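Local coordinates for protein beta-N-acetylhexosaminidase (Akkermansia muciniphila, PDB 6JEB) that hydrolyses terminal non-reducing N-acetylhexosamine residues from N-acetyl-beta-D-hexosaminides, including chitobiose and terminally unbranched N-glycans, at residues G133-K145 and K234-F247. Sequence-based numbering, arbitrary orientation. Where two conformers were deposited one is given.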
loop_
_atom_site.group_PDB
_atom_site.type_symbol
_atom_site.label_atom_id
_atom_site.label_comp_id
_atom_site.label_asym_id
_atom_site.label_seq_id
_atom_site.Cartn_x
_atom_site.Cartn_y
_atom_site.Cartn_z
ATOM N N GLY A 133 -13.740 -9.644 7.321
ATOM C CA GLY A 133 -13.779 -8.695 8.413
ATOM C C GLY A 133 -13.944 -7.267 7.942
ATOM O O GLY A 133 -13.679 -6.943 6.776
ATOM N N TRP A 134 -14.386 -6.411 8.861
ATOM C CA TRP A 134 -14.615 -4.992 8.616
ATOM C C TRP A 134 -14.049 -4.261 9.824
ATOM O O TRP A 134 -14.467 -4.541 10.952
ATOM C CB TRP A 134 -16.124 -4.725 8.483
ATOM C CG TRP A 134 -16.453 -3.280 8.247
ATOM C CD1 TRP A 134 -16.317 -2.252 9.141
ATOM C CD2 TRP A 134 -16.933 -2.691 7.027
ATOM N NE1 TRP A 134 -16.680 -1.062 8.549
ATOM C CE2 TRP A 134 -17.073 -1.308 7.257
ATOM C CE3 TRP A 134 -17.280 -3.207 5.770
ATOM C CZ2 TRP A 134 -17.525 -0.424 6.272
ATOM C CZ3 TRP A 134 -17.723 -2.322 4.788
ATOM C CH2 TRP A 134 -17.847 -0.950 5.052
ATOM N N ARG A 135 -13.107 -3.330 9.603
ATOM C CA ARG A 135 -12.316 -2.761 10.693
ATOM C C ARG A 135 -12.571 -1.280 10.973
ATOM O O ARG A 135 -11.943 -0.729 11.897
ATOM C CB ARG A 135 -10.818 -2.981 10.447
ATOM C CG ARG A 135 -10.442 -4.418 10.106
ATOM C CD ARG A 135 -10.872 -5.408 11.201
ATOM N NE ARG A 135 -10.553 -6.763 10.773
ATOM C CZ ARG A 135 -11.156 -7.862 11.220
ATOM N NH1 ARG A 135 -12.083 -7.784 12.173
ATOM N NH2 ARG A 135 -10.824 -9.044 10.712
ATOM N N LEU A 136 -13.461 -0.617 10.220
ATOM C CA LEU A 136 -13.709 0.811 10.387
ATOM C C LEU A 136 -14.996 1.026 11.163
ATOM O O LEU A 136 -16.066 0.638 10.672
ATOM C CB LEU A 136 -13.830 1.481 9.022
ATOM C CG LEU A 136 -14.162 2.973 9.115
ATOM C CD1 LEU A 136 -12.913 3.821 9.392
ATOM C CD2 LEU A 136 -14.878 3.467 7.858
ATOM N N PRO A 137 -14.965 1.669 12.329
ATOM C CA PRO A 137 -16.223 1.973 13.025
ATOM C C PRO A 137 -16.962 3.102 12.320
ATOM O O PRO A 137 -16.351 4.051 11.820
ATOM C CB PRO A 137 -15.752 2.402 14.419
ATOM C CG PRO A 137 -14.403 3.025 14.158
ATOM C CD PRO A 137 -13.788 2.191 13.052
ATOM N N VAL A 138 -18.286 2.982 12.258
ATOM C CA VAL A 138 -19.115 4.010 11.629
ATOM C C VAL A 138 -20.292 4.312 12.544
ATOM O O VAL A 138 -21.158 3.441 12.738
ATOM C CB VAL A 138 -19.612 3.590 10.232
ATOM C CG1 VAL A 138 -20.366 4.744 9.583
ATOM C CG2 VAL A 138 -18.462 3.139 9.342
ATOM N N PRO A 139 -20.379 5.515 13.107
ATOM C CA PRO A 139 -21.535 5.862 13.940
ATOM C C PRO A 139 -22.836 5.652 13.180
ATOM O O PRO A 139 -22.952 5.983 11.993
ATOM C CB PRO A 139 -21.304 7.342 14.264
ATOM C CG PRO A 139 -19.809 7.507 14.183
ATOM C CD PRO A 139 -19.376 6.595 13.068
ATOM N N GLY A 140 -23.811 5.066 13.872
ATOM C CA GLY A 140 -25.091 4.742 13.283
ATOM C C GLY A 140 -25.184 3.357 12.685
ATOM O O GLY A 140 -26.283 2.946 12.285
ATOM N N TYR A 141 -24.076 2.620 12.607
ATOM C CA TYR A 141 -24.064 1.273 12.031
ATOM C C TYR A 141 -23.378 0.326 13.005
ATOM O O TYR A 141 -22.296 -0.203 12.727
ATOM C CB TYR A 141 -23.428 1.271 10.637
ATOM C CG TYR A 141 -24.265 2.104 9.694
ATOM C CD1 TYR A 141 -25.348 1.549 9.027
ATOM C CD2 TYR A 141 -24.022 3.464 9.536
ATOM C CE1 TYR A 141 -26.152 2.317 8.199
ATOM C CE2 TYR A 141 -24.813 4.240 8.717
ATOM C CZ TYR A 141 -25.876 3.664 8.046
ATOM O OH TYR A 141 -26.672 4.432 7.229
ATOM N N PRO A 142 -23.997 0.089 14.168
ATOM C CA PRO A 142 -23.323 -0.689 15.218
ATOM C C PRO A 142 -23.107 -2.144 14.869
ATOM O O PRO A 142 -22.270 -2.787 15.515
ATOM C CB PRO A 142 -24.246 -0.531 16.433
ATOM C CG PRO A 142 -25.593 -0.206 15.840
ATOM C CD PRO A 142 -25.291 0.629 14.630
ATOM N N LYS A 143 -23.810 -2.690 13.872
ATOM C CA LYS A 143 -23.559 -4.078 13.511
ATOM C C LYS A 143 -22.240 -4.265 12.777
ATOM O O LYS A 143 -21.791 -5.407 12.640
ATOM C CB LYS A 143 -24.714 -4.685 12.714
ATOM C CG LYS A 143 -26.041 -4.745 13.457
ATOM C CD LYS A 143 -27.037 -5.567 12.631
ATOM C CE LYS A 143 -28.432 -5.508 13.154
ATOM N NZ LYS A 143 -29.268 -6.469 12.386
ATOM N N LEU A 144 -21.602 -3.188 12.305
ATOM C CA LEU A 144 -20.244 -3.356 11.805
ATOM C C LEU A 144 -19.343 -3.891 12.908
ATOM O O LEU A 144 -18.497 -4.759 12.663
ATOM C CB LEU A 144 -19.698 -2.036 11.254
ATOM C CG LEU A 144 -20.491 -1.438 10.086
ATOM C CD1 LEU A 144 -19.891 -0.096 9.697
ATOM C CD2 LEU A 144 -20.484 -2.387 8.892
ATOM N N LYS A 145 -19.521 -3.388 14.137
ATOM C CA LYS A 145 -18.763 -3.902 15.275
ATOM C C LYS A 145 -19.300 -5.252 15.736
ATOM O O LYS A 145 -18.541 -6.216 15.873
ATOM C CB LYS A 145 -18.787 -2.894 16.430
ATOM C CG LYS A 145 -18.188 -3.420 17.736
ATOM C CD LYS A 145 -16.698 -3.720 17.630
ATOM C CE LYS A 145 -16.158 -4.292 18.945
ATOM N NZ LYS A 145 -14.662 -4.515 18.910
ATOM N N LYS A 234 -27.065 5.984 1.863
ATOM C CA LYS A 234 -26.973 6.596 3.182
ATOM C C LYS A 234 -25.804 6.013 3.963
ATOM O O LYS A 234 -25.080 6.746 4.653
ATOM C CB LYS A 234 -28.278 6.409 3.952
ATOM C CG LYS A 234 -28.311 7.149 5.281
ATOM C CD LYS A 234 -29.699 7.149 5.882
ATOM C CE LYS A 234 -29.736 7.928 7.198
ATOM N NZ LYS A 234 -31.009 7.727 7.934
ATOM N N PHE A 235 -25.591 4.700 3.849
ATOM C CA PHE A 235 -24.482 4.059 4.547
ATOM C C PHE A 235 -23.145 4.593 4.050
ATOM O O PHE A 235 -22.301 5.021 4.844
ATOM C CB PHE A 235 -24.556 2.542 4.352
ATOM C CG PHE A 235 -23.352 1.800 4.873
ATOM C CD1 PHE A 235 -23.104 1.728 6.238
ATOM C CD2 PHE A 235 -22.487 1.158 4.003
ATOM C CE1 PHE A 235 -22.002 1.038 6.727
ATOM C CE2 PHE A 235 -21.380 0.453 4.483
ATOM C CZ PHE A 235 -21.138 0.395 5.842
ATOM N N TYR A 236 -22.928 4.577 2.733
ATOM C CA TYR A 236 -21.626 5.025 2.242
ATOM C C TYR A 236 -21.401 6.511 2.489
ATOM O O TYR A 236 -20.259 6.922 2.717
ATOM C CB TYR A 236 -21.426 4.638 0.776
ATOM C CG TYR A 236 -21.123 3.164 0.599
ATOM C CD1 TYR A 236 -20.114 2.542 1.329
ATOM C CD2 TYR A 236 -21.844 2.396 -0.298
ATOM C CE1 TYR A 236 -19.837 1.195 1.165
ATOM C CE2 TYR A 236 -21.577 1.055 -0.470
ATOM C CZ TYR A 236 -20.569 0.457 0.264
ATOM O OH TYR A 236 -20.297 -0.885 0.094
ATOM N N ALA A 237 -22.457 7.331 2.459
ATOM C CA ALA A 237 -22.288 8.730 2.846
ATOM C C ALA A 237 -21.792 8.838 4.282
ATOM O O ALA A 237 -20.909 9.651 4.582
ATOM C CB ALA A 237 -23.592 9.513 2.655
ATOM N N SER A 238 -22.332 8.005 5.181
ATOM C CA SER A 238 -21.869 8.012 6.567
ATOM C C SER A 238 -20.433 7.528 6.667
ATOM O O SER A 238 -19.638 8.091 7.429
ATOM C CB SER A 238 -22.766 7.133 7.435
ATOM O OG SER A 238 -24.097 7.606 7.420
ATOM N N VAL A 239 -20.094 6.463 5.933
ATOM C CA VAL A 239 -18.716 5.977 5.905
ATOM C C VAL A 239 -17.780 7.091 5.459
ATOM O O VAL A 239 -16.758 7.368 6.099
ATOM C CB VAL A 239 -18.597 4.747 4.988
ATOM C CG1 VAL A 239 -17.129 4.362 4.804
ATOM C CG2 VAL A 239 -19.396 3.584 5.551
ATOM N N PHE A 240 -18.117 7.747 4.346
ATOM C CA PHE A 240 -17.234 8.769 3.800
ATOM C C PHE A 240 -17.120 9.974 4.726
ATOM O O PHE A 240 -16.063 10.614 4.769
ATOM C CB PHE A 240 -17.704 9.197 2.407
ATOM C CG PHE A 240 -17.698 8.089 1.382
ATOM C CD1 PHE A 240 -16.953 6.935 1.565
ATOM C CD2 PHE A 240 -18.457 8.214 0.225
ATOM C CE1 PHE A 240 -16.959 5.922 0.607
ATOM C CE2 PHE A 240 -18.472 7.212 -0.736
ATOM C CZ PHE A 240 -17.721 6.061 -0.544
ATOM N N ASN A 241 -18.190 10.313 5.454
ATOM C CA ASN A 241 -18.096 11.394 6.431
ATOM C C ASN A 241 -17.095 11.055 7.531
ATOM O O ASN A 241 -16.318 11.918 7.961
ATOM C CB ASN A 241 -19.477 11.711 7.011
ATOM C CG ASN A 241 -20.366 12.455 6.029
ATOM O OD1 ASN A 241 -19.880 13.096 5.095
ATOM N ND2 ASN A 241 -21.677 12.381 6.241
ATOM N N GLU A 242 -17.088 9.800 7.995
ATOM C CA GLU A 242 -16.082 9.399 8.975
ATOM C C GLU A 242 -14.686 9.499 8.388
ATOM O O GLU A 242 -13.753 9.962 9.057
ATOM C CB GLU A 242 -16.326 7.967 9.457
ATOM C CG GLU A 242 -17.569 7.822 10.275
ATOM C CD GLU A 242 -17.599 8.806 11.425
ATOM O OE1 GLU A 242 -16.691 8.738 12.285
ATOM O OE2 GLU A 242 -18.523 9.643 11.459
ATOM N N LEU A 243 -14.519 9.066 7.137
ATOM C CA LEU A 243 -13.204 9.146 6.513
ATOM C C LEU A 243 -12.751 10.592 6.369
ATOM O O LEU A 243 -11.562 10.890 6.515
ATOM C CB LEU A 243 -13.218 8.439 5.161
ATOM C CG LEU A 243 -13.553 6.941 5.187
ATOM C CD1 LEU A 243 -13.455 6.352 3.780
ATOM C CD2 LEU A 243 -12.657 6.185 6.170
ATOM N N LYS A 244 -13.687 11.504 6.082
ATOM C CA LYS A 244 -13.347 12.925 6.004
ATOM C C LYS A 244 -12.814 13.434 7.341
ATOM O O LYS A 244 -11.843 14.204 7.385
ATOM C CB LYS A 244 -14.581 13.726 5.570
ATOM C CG LYS A 244 -14.373 15.230 5.518
ATOM C CD LYS A 244 -13.460 15.628 4.387
ATOM C CE LYS A 244 -13.323 17.150 4.303
ATOM N NZ LYS A 244 -12.504 17.594 3.138
ATOM N N ASP A 245 -13.436 13.004 8.440
ATOM C CA ASP A 245 -12.983 13.445 9.751
ATOM C C ASP A 245 -11.626 12.846 10.108
ATOM O O ASP A 245 -10.784 13.534 10.696
ATOM C CB ASP A 245 -14.031 13.094 10.804
ATOM C CG ASP A 245 -13.738 13.724 12.140
ATOM O OD1 ASP A 245 -13.501 14.947 12.178
ATOM O OD2 ASP A 245 -13.753 13.003 13.151
ATOM N N ILE A 246 -11.392 11.584 9.758
ATOM C CA ILE A 246 -10.223 10.851 10.244
ATOM C C ILE A 246 -9.013 11.049 9.354
ATOM O O ILE A 246 -7.893 11.219 9.848
ATOM C CB ILE A 246 -10.556 9.353 10.388
ATOM C CG1 ILE A 246 -11.651 9.139 11.431
ATOM C CG2 ILE A 246 -9.291 8.554 10.740
ATOM C CD1 ILE A 246 -12.251 7.737 11.367
ATOM N N PHE A 247 -9.207 10.963 8.039
ATOM C CA PHE A 247 -8.093 10.808 7.108
ATOM C C PHE A 247 -7.934 12.067 6.277
ATOM O O PHE A 247 -8.634 12.239 5.269
ATOM C CB PHE A 247 -8.328 9.592 6.205
ATOM C CG PHE A 247 -8.343 8.287 6.952
ATOM C CD1 PHE A 247 -7.159 7.717 7.409
ATOM C CD2 PHE A 247 -9.541 7.635 7.214
ATOM C CE1 PHE A 247 -7.165 6.508 8.106
ATOM C CE2 PHE A 247 -9.563 6.421 7.905
ATOM C CZ PHE A 247 -8.369 5.859 8.356
HETATM O O HOH W 1 -15.567 6.380 13.203
HETATM O O HOH W 2 -23.418 8.130 10.641
#
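Glu242 OE1 is gripped by a water that also donates to Pro137 O, 2.8 Å from each oxygen, and by a salt bridge to Lys167. The bent Glu242 chain sets its carboxylate carbon against the ring of Pro139, with CD of Glu242 3.3 Å from CD of Pro139. The lysine probably favours the charged carboxylate. A second water donates to Pro139 O and makes a weak bond to Ser238 OG. Beyond these polar atoms the contact is apolar. With chi1 at 172°, the ring of Phe235 swings away from its own backbone N and reaches Tyr141. The two rings meet edge-to-face, planes at 78°, with CD1 of Phe235 over the centre of the Tyr141 face. Leu144 CD1 and Trp134 CH2 reach other points of the Phe235 edge, the latter 3.6 Å from Phe235 CZ. In this GH20 catalytic TIM barrel, the loop after strand 123-127 packs on helix 230-246, which precedes strand 251-253. Trp134 NE1 donates in its ring plane to a lone pair of Leu136 O (2.8 Å), which helps hold the indole's rotation. The Trp134 side chain is about 8 Å from that of active-site Asp130. Leu136 CD2 sits 3.9 Å from Leu243 CD2, and Val138 CG2 meets Val239 CG2.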